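Local coordinates for DNA translocase coupling protein (PDB 6O1Y) that binds ATP and, as a membrane-associated member of the FtsK/SpoIIIE family, probably couples nucleotide turnover to the movement of plasmid DNA, at residues D234-L239 with I276-P281; K324-F329 with Q337-Y342. All coordinates share one frame; numbering follows the deposited sequence.

In the fold
After the P-loop between strand 132-135 and helix 142-155, the chain reaches strand 229-233, and contact 1 forms where that strand ends. It closes a mostly helical loop of 36 residues, including helix 247-266, that returns along the parallel strand 272-278. Contact 2 follows in series, without nesting or crossing: a tight turn joins strands 326-331 and 334-340 into a beta hairpin, with seven residues between the two segments. Both contacts belong to the same mixed sheet, the first in its parallel part and the second in its antiparallel part. Their centres lie about 19 Å apart, and ATP spans the interval, its triphosphate toward contact 1 and its adenine at contact 2.

Contact 1: D234-L239 with I276-P281; sequences DELAEL and IGVQRP. With ATP (adenosine-5'-triphosphate), chain C.
Glu235 and Gln279 meet where two parallel neighbours of the central sheet, strands 229-233 and 272-278, run out. The CB of Glu235 starts off pointing away from 276-281, but a bend about the CB-CG bond (chi2 44°) folds CD back toward the backbone of Gln279. From there the two oxygens part company. Glu235 OE1 takes the N-H of Gln279 N on its syn lone pair at 2.8 Å and lies beside Gln279 CB. Glu235 OE2 passes Val278 CG1 and uses its anti lone pair to accept from Ala237 N at 3.1 Å, a capping bond at the start of the short helix. Next to it, Leu236 N donates to Gly277 O at 3.0 Å, nearly in line with the carbonyl, while Leu236 CB rests on Ile276 CG2.

Asp234 turns the other way, toward the nucleotide. Asp234 OD1 lies 3.1 Å from O2G of ATP, and its OD2 forms a salt bridge with Lys166. An Asp-Glu pair after a hydrophobic strand fits the Walker B motif of P-loop NTPases, with Gln279 close to Thr138 and Lys142 of the P-loop. Each oxygen of the Glu235 carboxylate takes a backbone N-H, one from Gln279 and the other from Ala237, and this pair of bonds fixes the rotation of the group between the two segments.

Contact 2: K324-F329 with Q337-Y342; sequences KGRFLF and QFQAFY. With ATP (adenosine-5'-triphosphate), chain C.
Strands 326-329 and 337-340 pair antiparallel, their axes 4.7 Å apart at closest and 132° between directions, with Phe327 and Phe338 as the hydrogen-bonded pair (Phe327 N to Phe338 O 2.9 Å, Phe338 N to Phe327 O 3.0 Å) and Ala340 N donating to Gly325 O beyond it.

Phe338 has its CG between the backbone N and the carbonyl carbon (chi1 89°), which swings the ring across to the partner strand. Phe338 CE1 meets Phe327 CB at 3.5 Å, Phe338 CD1 meets Phe329 CB, and the ring edge faces Leu328 O. On the same face Phe327 CD1 touches Ala340 CB, and both side chains pack on Ile145 of helix 142-155.

On the face bearing Arg326, Gln337 and Gln339, the contact is largely polar. Arg326 NE donates to a lone pair of Gln339 OE1 at 3.1 Å, the guanidinium and amide planes nearly perpendicular (88°). Arg326 NH1 makes a weak bond to Gln337 OE1, and NH2 binds Pro95 O; Gln337 NE2 in turn donates to Thr40 O. The other end of the Gln339 amide gives Gln339 NE2 to Lys324 O at 3.3 Å, almost straight and in the amide plane, so the group is held from both ends.

Adenine lies beside the open end of the hairpin. ATP N6 donates weakly to Ala340 O at 2.7 Å, and Gly325, which has no side chain, brings its CA close to N6. The aliphatic part of Lys324 lies over one face of the base, while Tyr342 CB and CD1 approach the opposite face. This is the adenine pocket of a P-loop NTPase domain, lined in part by the open end of a beta hairpin in the antiparallel part of the mixed sheet and by the residues flanking it.

Contact 1: D234-L239 with I276-P281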
loop_
_atom_site.group_PDB
_atom_site.type_symbol
_atom_site.label_atom_id
_atom_site.label_comp_id
_atom_site.label_asym_id
_atom_site.label_seq_id
_atom_site.Cartn_x
_atom_site.Cartn_y
_atom_site.Cartn_z
ATOM N N ASP A 234 -7.071 9.122 -7.310
ATOM C CA ASP A 234 -5.807 9.733 -6.883
ATOM C C ASP A 234 -5.816 10.220 -5.439
ATOM O O ASP A 234 -4.811 10.086 -4.724
ATOM C CB ASP A 234 -5.398 10.883 -7.816
ATOM C CG ASP A 234 -4.003 11.405 -7.509
ATOM O OD1 ASP A 234 -3.009 10.741 -7.923
ATOM O OD2 ASP A 234 -3.903 12.441 -6.817
ATOM N N GLU A 235 -6.934 10.828 -5.032
ATOM C CA GLU A 235 -7.070 11.296 -3.672
ATOM C C GLU A 235 -8.481 11.042 -3.217
ATOM O O GLU A 235 -9.420 11.678 -3.704
ATOM C CB GLU A 235 -6.638 12.778 -3.524
ATOM C CG GLU A 235 -6.650 13.308 -2.095
ATOM C CD GLU A 235 -6.061 12.376 -1.050
ATOM O OE1 GLU A 235 -4.835 12.132 -1.098
ATOM O OE2 GLU A 235 -6.828 11.879 -0.195
ATOM N N LEU A 236 -8.642 10.099 -2.292
ATOM C CA LEU A 236 -9.960 9.791 -1.752
ATOM C C LEU A 236 -10.656 11.067 -1.241
ATOM O O LEU A 236 -11.836 11.258 -1.518
ATOM C CB LEU A 236 -9.847 8.731 -0.644
ATOM C CG LEU A 236 -11.135 8.149 -0.054
ATOM C CD1 LEU A 236 -12.115 7.678 -1.125
ATOM C CD2 LEU A 236 -10.821 7.050 0.920
ATOM N N ALA A 237 -9.901 11.965 -0.587
ATOM C CA ALA A 237 -10.387 13.230 -0.009
ATOM C C ALA A 237 -11.140 14.154 -0.996
ATOM O O ALA A 237 -11.961 14.969 -0.561
ATOM C CB ALA A 237 -9.243 13.983 0.661
ATOM N N GLU A 238 -10.876 14.017 -2.311
ATOM C CA GLU A 238 -11.552 14.819 -3.337
ATOM C C GLU A 238 -13.040 14.434 -3.426
ATOM O O GLU A 238 -13.878 15.272 -3.781
ATOM C CB GLU A 238 -10.875 14.627 -4.690
ATOM C CG GLU A 238 -9.428 15.064 -4.690
ATOM C CD GLU A 238 -8.688 14.963 -6.007
ATOM O OE1 GLU A 238 -9.030 14.094 -6.845
ATOM O OE2 GLU A 238 -7.747 15.767 -6.187
ATOM N N LEU A 239 -13.344 13.163 -3.094
ATOM C CA LEU A 239 -14.679 12.575 -3.075
ATOM C C LEU A 239 -15.235 12.561 -1.645
ATOM O O LEU A 239 -16.451 12.700 -1.458
ATOM C CB LEU A 239 -14.653 11.124 -3.613
ATOM C CG LEU A 239 -13.949 10.801 -4.955
ATOM C CD1 LEU A 239 -13.990 9.316 -5.221
ATOM C CD2 LEU A 239 -14.575 11.531 -6.128
ATOM N N ILE A 276 -7.557 3.225 -4.671
ATOM C CA ILE A 276 -7.615 4.518 -4.027
ATOM C C ILE A 276 -6.315 4.884 -3.359
ATOM O O ILE A 276 -5.781 4.107 -2.568
ATOM C CB ILE A 276 -8.773 4.498 -2.991
ATOM C CG1 ILE A 276 -10.062 3.854 -3.551
ATOM C CG2 ILE A 276 -9.038 5.892 -2.414
ATOM C CD1 ILE A 276 -10.828 3.090 -2.559
ATOM N N GLY A 277 -5.856 6.095 -3.652
ATOM C CA GLY A 277 -4.711 6.725 -3.022
ATOM C C GLY A 277 -5.180 7.698 -1.946
ATOM O O GLY A 277 -6.231 8.340 -2.088
ATOM N N VAL A 278 -4.441 7.766 -0.822
ATOM C CA VAL A 278 -4.746 8.679 0.292
ATOM C C VAL A 278 -3.459 9.304 0.757
ATOM O O VAL A 278 -2.548 8.573 1.138
ATOM C CB VAL A 278 -5.521 8.056 1.482
ATOM C CG1 VAL A 278 -6.214 9.141 2.296
ATOM C CG2 VAL A 278 -6.546 7.037 1.017
ATOM N N GLN A 279 -3.368 10.655 0.713
ATOM C CA GLN A 279 -2.186 11.401 1.172
ATOM C C GLN A 279 -2.243 11.555 2.675
ATOM O O GLN A 279 -1.276 11.186 3.340
ATOM C CB GLN A 279 -2.075 12.794 0.515
ATOM C CG GLN A 279 -0.705 13.453 0.739
ATOM C CD GLN A 279 -0.754 14.945 1.011
ATOM O OE1 GLN A 279 -1.195 15.758 0.185
ATOM N NE2 GLN A 279 -0.257 15.341 2.176
ATOM N N ARG A 280 -3.369 12.116 3.199
ATOM C CA ARG A 280 -3.584 12.412 4.621
ATOM C C ARG A 280 -4.631 11.487 5.297
ATOM O O ARG A 280 -5.840 11.783 5.254
ATOM C CB ARG A 280 -3.933 13.904 4.815
ATOM C CG ARG A 280 -3.344 14.532 6.087
ATOM C CD ARG A 280 -3.553 16.050 6.210
ATOM N NE ARG A 280 -3.174 16.803 5.004
ATOM C CZ ARG A 280 -1.928 17.117 4.642
ATOM N NH1 ARG A 280 -0.894 16.724 5.378
ATOM N NH2 ARG A 280 -1.709 17.807 3.530
ATOM N N PRO A 281 -4.176 10.372 5.937
ATOM C CA PRO A 281 -5.117 9.444 6.596
ATOM C C PRO A 281 -5.934 10.066 7.738
ATOM O O PRO A 281 -5.412 10.410 8.806
ATOM C CB PRO A 281 -4.216 8.294 7.057
ATOM C CG PRO A 281 -2.990 8.415 6.222
ATOM C CD PRO A 281 -2.795 9.881 6.070
HETATM P PG ATP C . 0.808 11.539 -6.013
HETATM O O1G ATP C . 1.329 11.828 -7.395
HETATM O O2G ATP C . -0.574 10.831 -6.043
HETATM O O3G ATP C . 0.662 12.824 -5.169
HETATM P PB ATP C . 3.193 10.687 -4.464
HETATM O O1B ATP C . 3.095 10.068 -3.123
HETATM O O2B ATP C . 3.522 12.177 -4.321
HETATM O O3B ATP C . 1.791 10.559 -5.218
HETATM P PA ATP C . 4.772 9.816 -6.804
HETATM O O1A ATP C . 4.066 10.818 -7.640
HETATM O O2A ATP C . 4.279 8.408 -7.150
HETATM O O3A ATP C . 4.397 10.018 -5.266
HETATM O "O5'" ATP C . 6.361 9.877 -7.123
HETATM C "C5'" ATP C . 7.352 10.176 -6.118
HETATM C "C4'" ATP C . 8.755 10.001 -6.649
HETATM O "O4'" ATP C . 9.549 9.273 -5.682
HETATM C "C3'" ATP C . 8.931 9.241 -7.963
HETATM O "O3'" ATP C . 8.728 10.065 -9.106
HETATM C "C2'" ATP C . 10.366 8.727 -7.826
HETATM O "O2'" ATP C . 11.357 9.715 -8.101
HETATM C "C1'" ATP C . 10.368 8.328 -6.351
HETATM N N9 ATP C . 9.848 6.980 -6.111
HETATM C C8 ATP C . 8.540 6.573 -6.063
HETATM N N7 ATP C . 8.386 5.271 -5.995
HETATM C C5 ATP C . 9.685 4.788 -5.985
HETATM C C6 ATP C . 10.212 3.478 -5.984
HETATM N N6 ATP C . 9.458 2.380 -5.973
HETATM N N1 ATP C . 11.557 3.338 -6.026
HETATM C C2 ATP C . 12.318 4.441 -6.051
HETATM N N3 ATP C . 11.935 5.723 -6.058
HETATM C C4 ATP C . 10.597 5.830 -6.036
#

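Contact 2: K324-F329 with Q337-Y342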
loop_
_atom_site.group_PDB
_atom_site.type_symbol
_atom_site.label_atom_id
_atom_site.label_comp_id
_atom_site.label_asym_id
_atom_site.label_seq_id
_atom_site.Cartn_x
_atom_site.Cartn_y
_atom_site.Cartn_z
ATOM N N LYS A 324 12.960 5.052 -0.436
ATOM C CA LYS A 324 11.995 5.459 -1.469
ATOM C C LYS A 324 11.405 4.256 -2.146
ATOM O O LYS A 324 12.128 3.477 -2.785
ATOM C CB LYS A 324 12.646 6.357 -2.521
ATOM C CG LYS A 324 11.835 7.604 -2.850
ATOM C CD LYS A 324 12.752 8.747 -3.317
ATOM C CE LYS A 324 13.697 9.303 -2.255
ATOM N NZ LYS A 324 14.932 9.868 -2.850
ATOM N N GLY A 325 10.107 4.082 -1.936
ATOM C CA GLY A 325 9.343 2.978 -2.503
ATOM C C GLY A 325 9.167 1.814 -1.559
ATOM O O GLY A 325 8.636 0.777 -1.967
ATOM N N ARG A 326 9.623 1.965 -0.301
ATOM C CA ARG A 326 9.477 0.918 0.707
ATOM C C ARG A 326 8.165 1.163 1.439
ATOM O O ARG A 326 7.952 2.215 2.076
ATOM C CB ARG A 326 10.683 0.857 1.657
ATOM C CG ARG A 326 10.751 -0.355 2.573
ATOM C CD ARG A 326 11.110 -1.663 1.879
ATOM N NE ARG A 326 12.364 -1.673 1.106
ATOM C CZ ARG A 326 13.580 -1.818 1.621
ATOM N NH1 ARG A 326 13.756 -1.841 2.937
ATOM N NH2 ARG A 326 14.638 -1.866 0.830
ATOM N N PHE A 327 7.254 0.193 1.265
ATOM C CA PHE A 327 5.905 0.189 1.808
ATOM C C PHE A 327 5.642 -0.977 2.721
ATOM O O PHE A 327 6.422 -1.923 2.847
ATOM C CB PHE A 327 4.880 0.157 0.652
ATOM C CG PHE A 327 4.699 1.479 -0.037
ATOM C CD1 PHE A 327 5.470 1.817 -1.134
ATOM C CD2 PHE A 327 3.786 2.403 0.436
ATOM C CE1 PHE A 327 5.336 3.060 -1.745
ATOM C CE2 PHE A 327 3.662 3.652 -0.167
ATOM C CZ PHE A 327 4.446 3.975 -1.251
ATOM N N LEU A 328 4.502 -0.889 3.348
ATOM C CA LEU A 328 3.938 -1.932 4.153
ATOM C C LEU A 328 2.742 -2.429 3.361
ATOM O O LEU A 328 2.146 -1.679 2.573
ATOM C CB LEU A 328 3.509 -1.394 5.519
ATOM C CG LEU A 328 4.612 -1.313 6.533
ATOM C CD1 LEU A 328 4.085 -0.821 7.805
ATOM C CD2 LEU A 328 5.248 -2.676 6.771
ATOM N N PHE A 329 2.406 -3.695 3.562
ATOM C CA PHE A 329 1.311 -4.353 2.880
ATOM C C PHE A 329 0.476 -5.134 3.877
ATOM O O PHE A 329 0.996 -6.018 4.545
ATOM C CB PHE A 329 1.881 -5.281 1.785
ATOM C CG PHE A 329 0.835 -6.033 1.001
ATOM C CD1 PHE A 329 0.184 -5.433 -0.070
ATOM C CD2 PHE A 329 0.487 -7.333 1.344
ATOM C CE1 PHE A 329 -0.800 -6.120 -0.779
ATOM C CE2 PHE A 329 -0.485 -8.022 0.622
ATOM C CZ PHE A 329 -1.127 -7.408 -0.427
ATOM N N GLN A 337 6.328 -6.313 4.884
ATOM C CA GLN A 337 7.186 -5.258 4.316
ATOM C C GLN A 337 7.584 -5.557 2.860
ATOM O O GLN A 337 8.105 -6.642 2.568
ATOM C CB GLN A 337 8.465 -5.063 5.179
ATOM C CG GLN A 337 9.028 -3.637 5.166
ATOM C CD GLN A 337 10.497 -3.496 5.530
ATOM O OE1 GLN A 337 11.243 -2.802 4.852
ATOM N NE2 GLN A 337 10.956 -4.100 6.614
ATOM N N PHE A 338 7.367 -4.581 1.953
ATOM C CA PHE A 338 7.721 -4.779 0.542
ATOM C C PHE A 338 8.269 -3.552 -0.142
ATOM O O PHE A 338 7.889 -2.433 0.193
ATOM C CB PHE A 338 6.524 -5.339 -0.262
ATOM C CG PHE A 338 5.579 -4.323 -0.872
ATOM C CD1 PHE A 338 4.565 -3.755 -0.117
ATOM C CD2 PHE A 338 5.683 -3.966 -2.212
ATOM C CE1 PHE A 338 3.659 -2.858 -0.695
ATOM C CE2 PHE A 338 4.798 -3.043 -2.778
ATOM C CZ PHE A 338 3.799 -2.482 -2.012
ATOM N N GLN A 339 9.093 -3.778 -1.164
ATOM C CA GLN A 339 9.651 -2.714 -1.989
ATOM C C GLN A 339 8.811 -2.623 -3.261
ATOM O O GLN A 339 8.858 -3.518 -4.114
ATOM C CB GLN A 339 11.160 -2.954 -2.294
ATOM C CG GLN A 339 11.823 -1.965 -3.290
ATOM C CD GLN A 339 11.898 -0.509 -2.837
ATOM O OE1 GLN A 339 11.946 -0.177 -1.634
ATOM N NE2 GLN A 339 11.927 0.397 -3.811
ATOM N N ALA A 340 8.047 -1.535 -3.379
ATOM C CA ALA A 340 7.213 -1.269 -4.549
ATOM C C ALA A 340 8.069 -1.041 -5.808
ATOM O O ALA A 340 9.078 -0.331 -5.754
ATOM C CB ALA A 340 6.313 -0.065 -4.292
ATOM N N PHE A 341 7.675 -1.673 -6.932
ATOM C CA PHE A 341 8.341 -1.514 -8.221
ATOM C C PHE A 341 8.274 -0.036 -8.577
ATOM O O PHE A 341 7.302 0.636 -8.210
ATOM C CB PHE A 341 7.587 -2.289 -9.329
ATOM C CG PHE A 341 7.482 -3.794 -9.239
ATOM C CD1 PHE A 341 8.609 -4.576 -9.017
ATOM C CD2 PHE A 341 6.280 -4.433 -9.481
ATOM C CE1 PHE A 341 8.518 -5.969 -8.969
ATOM C CE2 PHE A 341 6.195 -5.829 -9.464
ATOM C CZ PHE A 341 7.315 -6.589 -9.209
ATOM N N TYR A 342 9.295 0.486 -9.264
ATOM C CA TYR A 342 9.245 1.870 -9.689
ATOM C C TYR A 342 8.703 1.886 -11.087
ATOM O O TYR A 342 9.315 1.345 -12.005
ATOM C CB TYR A 342 10.582 2.620 -9.545
ATOM C CG TYR A 342 10.508 4.059 -10.024
ATOM C CD1 TYR A 342 9.452 4.887 -9.654
ATOM C CD2 TYR A 342 11.491 4.590 -10.851
ATOM C CE1 TYR A 342 9.346 6.187 -10.142
ATOM C CE2 TYR A 342 11.415 5.904 -11.315
ATOM C CZ TYR A 342 10.333 6.694 -10.968
ATOM O OH TYR A 342 10.241 7.982 -11.439
HETATM P PG ATP C . 0.808 11.539 -6.013
HETATM O O1G ATP C . 1.329 11.828 -7.395
HETATM O O2G ATP C . -0.574 10.831 -6.043
HETATM O O3G ATP C . 0.662 12.824 -5.169
HETATM P PB ATP C . 3.193 10.687 -4.464
HETATM O O1B ATP C . 3.095 10.068 -3.123
HETATM O O2B ATP C . 3.522 12.177 -4.321
HETATM O O3B ATP C . 1.791 10.559 -5.218
HETATM P PA ATP C . 4.772 9.816 -6.804
HETATM O O1A ATP C . 4.066 10.818 -7.640
HETATM O O2A ATP C . 4.279 8.408 -7.150
HETATM O O3A ATP C . 4.397 10.018 -5.266
HETATM O "O5'" ATP C . 6.361 9.877 -7.123
HETATM C "C5'" ATP C . 7.352 10.176 -6.118
HETATM C "C4'" ATP C . 8.755 10.001 -6.649
HETATM O "O4'" ATP C . 9.549 9.273 -5.682
HETATM C "C3'" ATP C . 8.931 9.241 -7.963
HETATM O "O3'" ATP C . 8.728 10.065 -9.106
HETATM C "C2'" ATP C . 10.366 8.727 -7.826
HETATM O "O2'" ATP C . 11.357 9.715 -8.101
HETATM C "C1'" ATP C . 10.368 8.328 -6.351
HETATM N N9 ATP C . 9.848 6.980 -6.111
HETATM C C8 ATP C . 8.540 6.573 -6.063
HETATM N N7 ATP C . 8.386 5.271 -5.995
HETATM C C5 ATP C . 9.685 4.788 -5.985
HETATM C C6 ATP C . 10.212 3.478 -5.984
HETATM N N6 ATP C . 9.458 2.380 -5.973
HETATM N N1 ATP C . 11.557 3.338 -6.026
HETATM C C2 ATP C . 12.318 4.441 -6.051
HETATM N N3 ATP C . 11.935 5.723 -6.058
HETATM C C4 ATP C . 10.597 5.830 -6.036
#